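Glycerol trinitrate reductase (Agrobacterium tumefaciens, PDB 5EPD) probably acts as an FMN-dependent oxidoreductase of the old yellow enzyme family, reducing glycerol trinitrate in the degradation of xenobiotics. Local coordinates at residues Arg309-Asn314 and Gly329-Ile334. Sequence-based numbering, arbitrary orientation.
Sequences RTYIAN and GRADLI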
# COMPACT_ATOMS: atom_id res chain seq x y z
N ARG A 309 -7.29 -1.08 -17.70
CA ARG A 309 -7.58 0.17 -16.98
C ARG A 309 -6.27 0.87 -16.56
O ARG A 309 -5.23 0.66 -17.19
CB ARG A 309 -8.46 -0.15 -15.76
CG ARG A 309 -9.95 0.04 -15.97
CD ARG A 309 -10.59 -1.14 -16.66
NE ARG A 309 -12.05 -0.97 -16.67
CZ ARG A 309 -12.94 -1.96 -16.68
NH1 ARG A 309 -12.58 -3.24 -16.64
NH2 ARG A 309 -14.23 -1.66 -16.70
N THR A 310 -6.32 1.66 -15.49
CA THR A 310 -5.16 2.41 -14.99
C THR A 310 -3.96 1.58 -14.48
O THR A 310 -4.11 0.59 -13.75
CB THR A 310 -5.59 3.35 -13.86
OG1 THR A 310 -6.69 4.12 -14.31
CG2 THR A 310 -4.44 4.27 -13.40
N TYR A 311 -2.77 2.02 -14.89
CA TYR A 311 -1.51 1.49 -14.38
C TYR A 311 -0.87 2.65 -13.59
O TYR A 311 -0.67 3.75 -14.12
CB TYR A 311 -0.64 1.05 -15.55
CG TYR A 311 0.67 0.34 -15.24
CD1 TYR A 311 1.77 1.03 -14.71
CD2 TYR A 311 0.84 -1.01 -15.57
CE1 TYR A 311 2.99 0.37 -14.48
CE2 TYR A 311 2.05 -1.67 -15.36
CZ TYR A 311 3.12 -1.00 -14.82
OH TYR A 311 4.29 -1.71 -14.63
N ILE A 312 -0.66 2.42 -12.30
CA ILE A 312 0.12 3.34 -11.49
C ILE A 312 1.53 2.78 -11.37
O ILE A 312 1.74 1.67 -10.84
CB ILE A 312 -0.47 3.49 -10.08
CG1 ILE A 312 -1.95 3.87 -10.17
CG2 ILE A 312 0.34 4.52 -9.29
CD1 ILE A 312 -2.64 4.07 -8.83
N ALA A 313 2.50 3.53 -11.89
CA ALA A 313 3.90 3.16 -11.80
C ALA A 313 4.62 3.82 -10.60
O ALA A 313 4.40 4.99 -10.28
CB ALA A 313 4.60 3.51 -13.10
N ASN A 314 5.47 3.04 -9.93
CA ASN A 314 6.24 3.54 -8.81
C ASN A 314 7.75 3.38 -9.04
O ASN A 314 8.25 2.27 -8.98
CB ASN A 314 5.77 2.84 -7.53
CG ASN A 314 6.51 3.33 -6.31
OD1 ASN A 314 7.25 2.58 -5.68
ND2 ASN A 314 6.35 4.59 -5.97
N GLY A 329 3.19 6.22 -22.88
CA GLY A 329 2.04 5.31 -22.74
C GLY A 329 2.28 4.15 -21.78
O GLY A 329 1.45 3.24 -21.72
N ARG A 330 3.38 4.17 -21.03
CA ARG A 330 3.76 3.09 -20.10
C ARG A 330 2.92 3.08 -18.82
O ARG A 330 2.71 2.01 -18.22
CB ARG A 330 5.23 3.20 -19.72
CG ARG A 330 6.17 3.15 -20.90
CD ARG A 330 7.51 3.79 -20.59
NE ARG A 330 8.58 3.07 -21.27
CZ ARG A 330 9.34 2.13 -20.72
NH1 ARG A 330 9.20 1.77 -19.44
NH2 ARG A 330 10.28 1.53 -21.46
N ALA A 331 2.47 4.26 -18.39
CA ALA A 331 1.62 4.41 -17.21
C ALA A 331 0.68 5.57 -17.37
O ALA A 331 0.89 6.44 -18.21
CB ALA A 331 2.46 4.62 -15.96
N ASP A 332 -0.33 5.58 -16.50
CA ASP A 332 -1.33 6.65 -16.45
C ASP A 332 -1.13 7.60 -15.25
O ASP A 332 -1.48 8.78 -15.33
CB ASP A 332 -2.70 6.00 -16.34
CG ASP A 332 -2.91 4.94 -17.41
OD1 ASP A 332 -2.75 5.31 -18.59
OD2 ASP A 332 -3.17 3.75 -17.06
N LEU A 333 -0.58 7.07 -14.15
CA LEU A 333 -0.25 7.85 -12.96
C LEU A 333 1.16 7.46 -12.50
O LEU A 333 1.66 6.36 -12.80
CB LEU A 333 -1.26 7.56 -11.86
CG LEU A 333 -2.73 7.71 -12.26
CD1 LEU A 333 -3.64 7.26 -11.13
CD2 LEU A 333 -3.03 9.16 -12.61
N ILE A 334 1.83 8.36 -11.80
CA ILE A 334 3.12 8.02 -11.22
C ILE A 334 3.10 8.36 -9.73
O ILE A 334 2.63 9.43 -9.33
CB ILE A 334 4.31 8.61 -12.01
CG1 ILE A 334 5.59 8.59 -11.17
CG2 ILE A 334 4.03 10.03 -12.46
CD1 ILE A 334 6.81 8.10 -11.93
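T310 touches both the CB of D332 and the CD1 of L333 with its methyl CG2, 3.8 Å from the latter; CG2 stands anti to the backbone N (the OG1 torsion is -52°), which turns the apolar branch toward this pair. At Y311 both backbone polar groups are used. Its N-H gives a nearly straight bond of 2.8 Å to D332 OD2, met on the anti side of the carboxylate, and its O takes D332 N at 3.0 Å and, weakly, L333 N. Aspartate suits this place because its short side chain folds back beside its own N, and R304 pairs with its other oxygen. The Y311 ring has the carbonyl O of R330 over one face, while its hydroxyl bonds E286. I312 sets CG1 against L333 CD1 at 3.9 Å, two branched aliphatics on one face of the sheet. A313 N then bonds L333 O at 3.1 Å, and its small CB packs on that of A331 (3.7 Å), where two alanines fit closely. I312 with L333 and A313 with I334 form parallel bridges joining neighbouring strands 310-313 and 333-336, the TIM barrel's last two, linked through helix 319-327 in a beta-alpha-beta crossover. Before regular pairing starts, a carboxylate thus stands in for a backbone carbonyl, and R304 probably favours its charged form.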